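Local coordinates for HTH marR-type domain-containing protein (Streptococcus agalactiae serotype III, PDB 7DVR), which senses heme through bound heme b and probably acts as a DNA-binding transcription regulator of the MarR family, at residues Y26-L31 against T104-F109; Q35-M40 against E57-S62; M50-A55 against K91-T96. All blocks are in the same frame, centred on the assembly; numbering follows the deposited sequence.

Contact 1 (Y26-L31 against T104-F109); sequences YDVEHL and TQFEIF
Val28 sits between the rings of Phe106 and Phe109 of helix 97-117 and touches both. Its CG2 lies over one face of the Phe109 ring, offset toward the rim, in a CH-pi contact 4.1 Å from the ring centroid and 23° off the normal. Its CB meets the edge of the Phe106 ring near the ring plane, at CD1, while its other methyl, CG1, packs on Gln105 CB at 3.6 Å. CG1 stands anti to the carbonyl carbon (chi1 -73°), which leaves CG2 in the position between backbone N and C, directed at Phe109. Tyr26 CB adds a contact 4.0 Å from Phe109 CD1. Leu31 touches Phe106 twice: its CB is 3.7 Å from CD1, and its backbone O approaches CZ at 3.1 Å.

Among polar groups, the carbonyl O of Asp27 takes a hydrogen bond from Lys102 NZ, on the same long helix. The 26-31 backbone is shaped by its own turns: Asp27, with positive phi, ends helix 4-25 in a Schellman motif, and a type II turn follows, closed by Leu31 N to Val28 O at 3.2 Å.

The side chain of Phe106 is about 5 Å from a bound heme. The arrangement joins the linker between the first two helices of the MarR fold to the long helix that carries the heme ligand His114.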
loop_
_atom_site.group_PDB
_atom_site.type_symbol
_atom_site.label_atom_id
_atom_site.label_comp_id
_atom_site.label_asym_id
_atom_site.label_seq_id
_atom_site.Cartn_x
_atom_site.Cartn_y
_atom_site.Cartn_z
ATOM N N TYR A 26 18.081 12.547 -10.796
ATOM C CA TYR A 26 19.402 12.557 -10.150
ATOM C C TYR A 26 20.293 11.464 -10.791
ATOM O O TYR A 26 21.427 11.317 -10.384
ATOM C CB TYR A 26 19.149 12.622 -8.629
ATOM C CG TYR A 26 18.572 13.975 -8.180
ATOM C CD1 TYR A 26 17.254 14.337 -8.459
ATOM C CD2 TYR A 26 19.338 14.945 -7.519
ATOM C CE1 TYR A 26 16.726 15.588 -8.099
ATOM C CE2 TYR A 26 18.820 16.189 -7.125
ATOM C CZ TYR A 26 17.511 16.530 -7.441
ATOM O OH TYR A 26 16.945 17.754 -7.114
ATOM N N ASP A 27 19.844 10.775 -11.835
ATOM C CA ASP A 27 20.643 9.763 -12.561
ATOM C C ASP A 27 21.076 8.689 -11.547
ATOM O O ASP A 27 22.246 8.276 -11.573
ATOM C CB ASP A 27 21.886 10.385 -13.205
ATOM C CG ASP A 27 22.456 9.613 -14.370
ATOM O OD1 ASP A 27 21.756 8.774 -14.938
ATOM O OD2 ASP A 27 23.597 9.916 -14.743
ATOM N N VAL A 28 20.153 8.260 -10.707
ATOM C CA VAL A 28 20.488 7.158 -9.741
ATOM C C VAL A 28 19.405 6.131 -9.863
ATOM O O VAL A 28 19.013 5.462 -8.854
ATOM C CB VAL A 28 20.630 7.704 -8.331
ATOM C CG1 VAL A 28 21.910 8.477 -8.204
ATOM C CG2 VAL A 28 19.412 8.486 -7.907
ATOM N N GLU A 29 18.941 5.984 -11.090
ATOM C CA GLU A 29 18.020 4.895 -11.413
ATOM C C GLU A 29 18.676 3.574 -10.955
ATOM O O GLU A 29 19.892 3.502 -10.840
ATOM C CB GLU A 29 17.739 4.886 -12.911
ATOM C CG GLU A 29 16.524 4.072 -13.293
ATOM C CD GLU A 29 16.261 3.950 -14.792
ATOM O OE1 GLU A 29 16.880 4.693 -15.599
ATOM O OE2 GLU A 29 15.418 3.103 -15.147
ATOM N N HIS A 30 17.841 2.585 -10.700
ATOM C CA HIS A 30 18.203 1.205 -10.278
ATOM C C HIS A 30 18.916 1.212 -8.933
ATOM O O HIS A 30 19.300 0.135 -8.497
ATOM C CB HIS A 30 19.098 0.468 -11.288
ATOM C CG HIS A 30 18.700 0.670 -12.706
ATOM N ND1 HIS A 30 19.541 1.284 -13.608
ATOM C CD2 HIS A 30 17.580 0.334 -13.385
ATOM C CE1 HIS A 30 18.957 1.332 -14.789
ATOM N NE2 HIS A 30 17.755 0.747 -14.682
ATOM N N LEU A 31 19.120 2.349 -8.296
ATOM C CA LEU A 31 19.813 2.317 -7.007
ATOM C C LEU A 31 18.834 2.411 -5.852
ATOM O O LEU A 31 19.289 2.240 -4.692
ATOM C CB LEU A 31 20.857 3.411 -6.934
ATOM C CG LEU A 31 22.100 3.092 -7.736
ATOM C CD1 LEU A 31 22.729 4.367 -8.210
ATOM C CD2 LEU A 31 23.102 2.259 -6.931
ATOM N N THR A 104 28.104 8.688 -4.833
ATOM C CA THR A 104 28.106 10.057 -4.272
ATOM C C THR A 104 26.799 10.774 -4.717
ATOM O O THR A 104 26.239 11.570 -3.948
ATOM C CB THR A 104 29.385 10.762 -4.716
ATOM O OG1 THR A 104 29.495 10.639 -6.145
ATOM C CG2 THR A 104 30.609 10.189 -4.027
ATOM N N GLN A 105 26.291 10.399 -5.874
ATOM C CA GLN A 105 25.024 10.948 -6.419
ATOM C C GLN A 105 23.872 10.408 -5.584
ATOM O O GLN A 105 22.908 11.093 -5.358
ATOM C CB GLN A 105 24.812 10.544 -7.884
ATOM C CG GLN A 105 25.633 11.338 -8.884
ATOM C CD GLN A 105 25.649 10.732 -10.273
ATOM O OE1 GLN A 105 24.696 10.098 -10.710
ATOM N NE2 GLN A 105 26.719 11.012 -11.009
ATOM N N PHE A 106 23.954 9.167 -5.141
ATOM C CA PHE A 106 22.825 8.513 -4.448
ATOM C C PHE A 106 22.665 9.142 -3.079
ATOM O O PHE A 106 21.528 9.314 -2.612
ATOM C CB PHE A 106 23.051 7.002 -4.277
ATOM C CG PHE A 106 21.820 6.253 -3.821
ATOM C CD1 PHE A 106 20.663 6.228 -4.590
ATOM C CD2 PHE A 106 21.838 5.508 -2.645
ATOM C CE1 PHE A 106 19.545 5.509 -4.180
ATOM C CE2 PHE A 106 20.722 4.796 -2.241
ATOM C CZ PHE A 106 19.575 4.786 -3.005
ATOM N N GLU A 107 23.789 9.429 -2.438
ATOM C CA GLU A 107 23.792 10.035 -1.079
ATOM C C GLU A 107 23.078 11.400 -1.107
ATOM O O GLU A 107 22.291 11.677 -0.170
ATOM C CB GLU A 107 25.222 10.214 -0.569
ATOM C CG GLU A 107 25.545 9.466 0.696
ATOM C CD GLU A 107 26.983 9.668 1.172
ATOM O OE1 GLU A 107 27.863 9.982 0.324
ATOM O OE2 GLU A 107 27.218 9.539 2.377
ATOM N N ILE A 108 23.419 12.229 -2.098
ATOM C CA ILE A 108 22.790 13.568 -2.361
ATOM C C ILE A 108 21.297 13.359 -2.537
ATOM O O ILE A 108 20.519 13.949 -1.833
ATOM C CB ILE A 108 23.394 14.273 -3.602
ATOM C CG1 ILE A 108 24.864 14.650 -3.398
ATOM C CG2 ILE A 108 22.551 15.476 -4.017
ATOM C CD1 ILE A 108 25.578 15.134 -4.665
ATOM N N PHE A 109 20.921 12.506 -3.483
ATOM C CA PHE A 109 19.519 12.180 -3.796
ATOM C C PHE A 109 18.738 11.840 -2.533
ATOM O O PHE A 109 17.670 12.377 -2.333
ATOM C CB PHE A 109 19.427 11.023 -4.793
ATOM C CG PHE A 109 18.049 10.408 -4.954
ATOM C CD1 PHE A 109 17.034 11.054 -5.653
ATOM C CD2 PHE A 109 17.760 9.154 -4.427
ATOM C CE1 PHE A 109 15.786 10.457 -5.782
ATOM C CE2 PHE A 109 16.522 8.541 -4.602
ATOM C CZ PHE A 109 15.527 9.203 -5.265
#

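Contact 2 (Q35-M40 against E57-S62); sequences QGHLVM and EILHIS
His37 and Leu38 of helix 34-44 meet Ile58 and Leu59 of helix 52-59 in a mainly apolar helix-to-helix contact within the winged helix-turn-helix domain of the MarR fold. No hydrogen bond crosses it, and the CA atoms of Leu38 and Ile58 are 8.3 Å apart, a spacing bridged by side chains. It joins the helix that opens the winged helix-turn-helix to the first helix of the helix-turn-helix, near that helix's C-terminal end. His60, which has positive phi, terminates this helix in a Schellman motif, and Ser62 then takes the N-cap position of helix 63-75, probably the DNA-recognition helix, as in other MarR proteins.

Leu59 divides its two methyls between the partners. CD1 packs against the branch of Leu38, 3.8 Å from CD2 and equally near CG, while CD2 reaches the imidazole of His37. Leu38 and Leu59 also both touch Leu69 of helix 63-75, so the pair continues into a three-helix apolar cluster. Ile58 contributes its CG2 branch, more loosely to Leu38 CD2 at 4.4 Å; on the strand side, both Ile58 and Leu38 touch Met50.

The His37 ring has a polar and an apolar side to its environment. ND1 is hydrogen-bonded to Glu2 of the second subunit, which ties this helix to the dimer partner and would help fix the ring's rotation. CG stands anti to the backbone N (chi1 -169°). Chi2, at 80°, turns the carbon CD2 to helix 52-59. Ile58 CG2 meets the ring edge in its plane, 4.0 Å from CD2, and Leu59 CD2 comes obliquely to that same His37 CD2 at 3.4 Å.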
loop_
_atom_site.group_PDB
_atom_site.type_symbol
_atom_site.label_atom_id
_atom_site.label_comp_id
_atom_site.label_asym_id
_atom_site.label_seq_id
_atom_site.Cartn_x
_atom_site.Cartn_y
_atom_site.Cartn_z
ATOM N N GLN A 35 20.564 -2.633 -5.109
ATOM C CA GLN A 35 21.811 -2.191 -5.773
ATOM C C GLN A 35 22.404 -1.055 -4.952
ATOM O O GLN A 35 23.579 -1.151 -4.607
ATOM C CB GLN A 35 21.514 -1.875 -7.219
ATOM C CG GLN A 35 21.204 -3.132 -7.987
ATOM C CD GLN A 35 20.937 -2.904 -9.446
ATOM O OE1 GLN A 35 19.896 -3.302 -9.986
ATOM N NE2 GLN A 35 21.883 -2.281 -10.098
ATOM N N GLY A 36 21.599 -0.047 -4.619
ATOM C CA GLY A 36 22.030 1.074 -3.770
ATOM C C GLY A 36 22.693 0.600 -2.512
ATOM O O GLY A 36 23.710 1.167 -2.103
ATOM N N HIS A 37 22.072 -0.350 -1.859
ATOM C CA HIS A 37 22.516 -0.768 -0.518
ATOM C C HIS A 37 23.946 -1.277 -0.633
ATOM O O HIS A 37 24.784 -0.904 0.183
ATOM C CB HIS A 37 21.555 -1.799 0.060
ATOM C CG HIS A 37 21.829 -2.050 1.513
ATOM N ND1 HIS A 37 21.391 -1.194 2.492
ATOM C CD2 HIS A 37 22.517 -3.000 2.161
ATOM C CE1 HIS A 37 21.779 -1.600 3.677
ATOM N NE2 HIS A 37 22.472 -2.711 3.507
ATOM N N LEU A 38 24.177 -2.138 -1.604
ATOM C CA LEU A 38 25.506 -2.780 -1.798
ATOM C C LEU A 38 26.525 -1.722 -2.283
ATOM O O LEU A 38 27.658 -1.778 -1.930
ATOM C CB LEU A 38 25.398 -3.927 -2.810
ATOM C CG LEU A 38 24.677 -5.195 -2.327
ATOM C CD1 LEU A 38 24.848 -6.376 -3.280
ATOM C CD2 LEU A 38 25.085 -5.591 -0.920
ATOM N N VAL A 39 26.144 -0.737 -3.086
ATOM C CA VAL A 39 27.102 0.244 -3.649
ATOM C C VAL A 39 27.550 1.115 -2.507
ATOM O O VAL A 39 28.726 1.383 -2.371
ATOM C CB VAL A 39 26.401 1.130 -4.721
ATOM C CG1 VAL A 39 27.070 2.485 -4.950
ATOM C CG2 VAL A 39 26.232 0.340 -6.001
ATOM N N MET A 40 26.603 1.514 -1.683
ATOM C CA MET A 40 26.952 2.387 -0.555
ATOM C C MET A 40 27.791 1.591 0.466
ATOM O O MET A 40 28.650 2.190 1.166
ATOM C CB MET A 40 25.687 2.896 0.106
ATOM C CG MET A 40 24.822 3.713 -0.777
ATOM S SD MET A 40 25.805 4.997 -1.593
ATOM C CE MET A 40 26.249 6.047 -0.210
ATOM N N GLU A 57 24.610 -12.473 2.855
ATOM C CA GLU A 57 24.439 -12.275 4.303
ATOM C C GLU A 57 23.962 -10.867 4.562
ATOM O O GLU A 57 23.095 -10.737 5.373
ATOM C CB GLU A 57 25.701 -12.592 5.095
ATOM C CG GLU A 57 25.903 -14.073 5.212
ATOM C CD GLU A 57 27.319 -14.486 5.560
ATOM O OE1 GLU A 57 27.846 -13.989 6.576
ATOM O OE2 GLU A 57 27.878 -15.316 4.837
ATOM N N ILE A 58 24.558 -9.870 3.918
ATOM C CA ILE A 58 24.242 -8.434 4.182
ATOM C C ILE A 58 22.787 -8.128 3.834
ATOM O O ILE A 58 22.184 -7.284 4.523
ATOM C CB ILE A 58 25.173 -7.518 3.382
ATOM C CG1 ILE A 58 26.630 -7.622 3.841
ATOM C CG2 ILE A 58 24.701 -6.081 3.445
ATOM C CD1 ILE A 58 27.623 -7.174 2.767
ATOM N N LEU A 59 22.243 -8.742 2.784
ATOM C CA LEU A 59 20.843 -8.457 2.350
ATOM C C LEU A 59 19.857 -9.566 2.748
ATOM O O LEU A 59 18.695 -9.500 2.327
ATOM C CB LEU A 59 20.863 -8.312 0.841
ATOM C CG LEU A 59 21.669 -7.136 0.317
ATOM C CD1 LEU A 59 21.698 -7.213 -1.192
ATOM C CD2 LEU A 59 21.080 -5.794 0.766
ATOM N N HIS A 60 20.303 -10.591 3.459
ATOM C CA HIS A 60 19.441 -11.727 3.877
ATOM C C HIS A 60 18.702 -12.313 2.670
ATOM O O HIS A 60 17.482 -12.499 2.730
ATOM C CB HIS A 60 18.439 -11.286 4.951
ATOM C CG HIS A 60 19.038 -10.507 6.069
ATOM N ND1 HIS A 60 18.945 -9.129 6.137
ATOM C CD2 HIS A 60 19.728 -10.896 7.164
ATOM C CE1 HIS A 60 19.549 -8.698 7.228
ATOM N NE2 HIS A 60 20.040 -9.770 7.881
ATOM N N ILE A 61 19.428 -12.661 1.627
ATOM C CA ILE A 61 18.839 -13.278 0.413
ATOM C C ILE A 61 19.576 -14.569 0.100
ATOM O O ILE A 61 20.672 -14.810 0.624
ATOM C CB ILE A 61 18.894 -12.285 -0.767
ATOM C CG1 ILE A 61 20.321 -11.787 -1.024
ATOM C CG2 ILE A 61 17.909 -11.134 -0.561
ATOM C CD1 ILE A 61 20.521 -11.091 -2.372
ATOM N N SER A 62 18.990 -15.363 -0.775
ATOM C CA SER A 62 19.527 -16.679 -1.185
ATOM C C SER A 62 20.608 -16.445 -2.221
ATOM O O SER A 62 20.669 -15.372 -2.840
ATOM C CB SER A 62 18.481 -17.554 -1.796
ATOM O OG SER A 62 18.080 -16.942 -3.042
#

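Contact 3 (M50-A55 against K91-T96); sequences MSIKDA and KYLYLT
Ser51 serves two structures at once, pairing with Tyr92 in an antiparallel sheet and capping the helix that starts at Ile52. The two strands come close here, with 4.2 Å between the CA atoms of Ser51 and Tyr92 in a non-hydrogen-bonded pair, and Ser51 CA makes a CA-H...O contact to Lys91 O at 3.1 Å. Hydrogen bonds flank the pair: Leu93 N gives to Met50 O at 3.0 Å, and Ile52 N, already in the helix, gives to Lys91 O at 3.1 Å. A water takes the place of a second direct bond between Met50 and Leu93, accepting from Met50 N and donating to Leu93 O.

Ser51 and Asp54 form a capping box. Asp54 N donates to Ser51 OG, and Ser51 N returns a nearly straight bond (171°) to Asp54 OD2 on its anti side, 25° out of the carboxylate plane. OG lies between the backbone N and carbonyl carbon (chi1 58°), turned back over the helix start.

Of the side chains, Ile52 runs beside Lys91, its CD1 only 3.5 Å from Lys91 CG, a tight pair. Ile52 CG1 also packs on Leu93 CD2 at 3.9 Å. The Tyr92 ring presents its edge to Met50 O.

In this winged helix-turn-helix, the backbone N atoms of Ser51, Ile52 and Asp54 at the helix start are thus met by Asp54 OD2, Lys91 O and Ser51 OG, the middle bond being the one that links helix 52-59 to wing strand 91-95.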
loop_
_atom_site.group_PDB
_atom_site.type_symbol
_atom_site.label_atom_id
_atom_site.label_comp_id
_atom_site.label_asym_id
_atom_site.label_seq_id
_atom_site.Cartn_x
_atom_site.Cartn_y
_atom_site.Cartn_z
ATOM N N MET A 50 33.974 -7.498 -0.297
ATOM C CA MET A 50 32.622 -8.065 -0.326
ATOM C C MET A 50 32.594 -9.155 -1.386
ATOM O O MET A 50 32.751 -8.855 -2.515
ATOM C CB MET A 50 31.576 -6.985 -0.611
ATOM C CG MET A 50 30.155 -7.529 -0.830
ATOM S SD MET A 50 28.934 -6.096 -1.466
ATOM C CE MET A 50 28.982 -5.111 0.056
ATOM N N SER A 51 32.364 -10.372 -0.948
ATOM C CA SER A 51 32.167 -11.502 -1.883
ATOM C C SER A 51 30.652 -11.567 -2.180
ATOM O O SER A 51 29.808 -10.960 -1.460
ATOM C CB SER A 51 32.775 -12.759 -1.386
ATOM O OG SER A 51 32.206 -13.078 -0.127
ATOM N N ILE A 52 30.287 -12.453 -3.091
ATOM C CA ILE A 52 28.844 -12.699 -3.320
ATOM C C ILE A 52 28.240 -13.283 -2.053
ATOM O O ILE A 52 27.173 -12.864 -1.653
ATOM C CB ILE A 52 28.647 -13.535 -4.578
ATOM C CG1 ILE A 52 29.176 -12.737 -5.778
ATOM C CG2 ILE A 52 27.183 -13.865 -4.730
ATOM C CD1 ILE A 52 29.354 -13.516 -7.037
ATOM N N LYS A 53 28.975 -14.160 -1.390
ATOM C CA LYS A 53 28.530 -14.692 -0.103
ATOM C C LYS A 53 28.322 -13.534 0.867
ATOM O O LYS A 53 27.388 -13.591 1.601
ATOM C CB LYS A 53 29.587 -15.650 0.459
ATOM C CG LYS A 53 29.401 -15.918 1.932
ATOM C CD LYS A 53 30.029 -17.254 2.373
ATOM C CE LYS A 53 29.850 -17.541 3.851
ATOM N NZ LYS A 53 30.880 -16.875 4.680
ATOM N N ASP A 54 29.216 -12.556 0.939
ATOM C CA ASP A 54 28.988 -11.443 1.890
ATOM C C ASP A 54 27.705 -10.741 1.475
ATOM O O ASP A 54 26.917 -10.335 2.370
ATOM C CB ASP A 54 30.204 -10.513 1.994
ATOM C CG ASP A 54 31.451 -11.176 2.568
ATOM O OD1 ASP A 54 31.346 -11.867 3.555
ATOM O OD2 ASP A 54 32.519 -10.966 2.039
ATOM N N ALA A 55 27.500 -10.562 0.163
ATOM C CA ALA A 55 26.286 -9.859 -0.318
ATOM C C ALA A 55 25.018 -10.561 0.211
ATOM O O ALA A 55 24.167 -9.880 0.826
ATOM C CB ALA A 55 26.293 -9.730 -1.823
ATOM N N LYS A 91 33.977 -15.150 -5.272
ATOM C CA LYS A 91 33.837 -14.043 -6.244
ATOM C C LYS A 91 33.862 -12.771 -5.445
ATOM O O LYS A 91 32.914 -12.573 -4.673
ATOM C CB LYS A 91 32.495 -14.065 -6.975
ATOM C CG LYS A 91 32.241 -15.236 -7.901
ATOM C CD LYS A 91 33.416 -15.677 -8.751
ATOM C CE LYS A 91 33.255 -17.125 -9.158
ATOM N NZ LYS A 91 34.460 -17.648 -9.846
ATOM N N TYR A 92 34.788 -11.850 -5.751
ATOM C CA TYR A 92 34.760 -10.571 -5.044
ATOM C C TYR A 92 34.229 -9.461 -6.002
ATOM O O TYR A 92 34.339 -9.591 -7.231
ATOM C CB TYR A 92 36.158 -10.192 -4.607
ATOM C CG TYR A 92 36.657 -10.852 -3.326
ATOM C CD1 TYR A 92 36.029 -10.650 -2.085
ATOM C CD2 TYR A 92 37.736 -11.682 -3.405
ATOM C CE1 TYR A 92 36.449 -11.306 -0.935
ATOM C CE2 TYR A 92 38.138 -12.391 -2.268
ATOM C CZ TYR A 92 37.545 -12.146 -1.038
ATOM O OH TYR A 92 38.142 -12.792 0.027
ATOM N N LEU A 93 33.568 -8.470 -5.408
ATOM C CA LEU A 93 32.910 -7.315 -6.019
ATOM C C LEU A 93 33.712 -6.035 -5.764
ATOM O O LEU A 93 33.990 -5.722 -4.562
ATOM C CB LEU A 93 31.474 -7.149 -5.479
ATOM C CG LEU A 93 30.676 -8.449 -5.316
ATOM C CD1 LEU A 93 29.237 -8.248 -5.022
ATOM C CD2 LEU A 93 30.722 -9.202 -6.601
ATOM N N TYR A 94 33.872 -5.190 -6.803
ATOM C CA TYR A 94 34.614 -3.920 -6.660
ATOM C C TYR A 94 33.874 -2.854 -7.420
ATOM O O TYR A 94 33.384 -3.118 -8.512
ATOM C CB TYR A 94 36.014 -3.949 -7.229
ATOM C CG TYR A 94 36.835 -5.097 -6.671
ATOM C CD1 TYR A 94 37.478 -5.024 -5.431
ATOM C CD2 TYR A 94 36.827 -6.312 -7.323
ATOM C CE1 TYR A 94 38.158 -6.116 -4.898
ATOM C CE2 TYR A 94 37.588 -7.398 -6.808
ATOM C CZ TYR A 94 38.239 -7.300 -5.600
ATOM O OH TYR A 94 38.984 -8.352 -5.126
ATOM N N LEU A 95 33.719 -1.763 -6.741
ATOM C CA LEU A 95 33.008 -0.598 -7.258
ATOM C C LEU A 95 33.907 -0.024 -8.362
ATOM O O LEU A 95 35.144 0.140 -8.238
ATOM C CB LEU A 95 32.820 0.271 -6.007
ATOM C CG LEU A 95 31.675 1.251 -5.872
ATOM C CD1 LEU A 95 30.293 0.596 -5.951
ATOM C CD2 LEU A 95 31.879 1.981 -4.525
ATOM N N THR A 96 33.285 0.297 -9.479
ATOM C CA THR A 96 33.962 1.001 -10.610
ATOM C C THR A 96 33.914 2.535 -10.455
ATOM O O THR A 96 33.330 3.039 -9.502
ATOM C CB THR A 96 33.258 0.623 -11.907
ATOM O OG1 THR A 96 31.897 1.104 -11.855
ATOM C CG2 THR A 96 33.381 -0.852 -12.138
HETATM O O HOH W 1 35.324 -6.286 -2.386
#

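How the contacts relate
From the N terminus, the linker 26-31 after helix 4-25 meets helix 97-117 in contact 1, closing a long loop that encloses most of the winged helix-turn-helix. Contacts 2 and 3 are both nested inside it. They cross each other, since their segments alternate: helix 34-44, then strand 50-51 with the start of helix 52-59, then the end of that helix, then strand 91-95. Contacts 2 and 3 share helix 52-59 and touch at several points, among them Leu38 CD1 to Ala55 CB at 3.9 Å. Contact 1 reaches contact 2 through Leu31 against Gly36 and Val39, but does not touch contact 3, although strand 91-95 leads directly into helix 97-117.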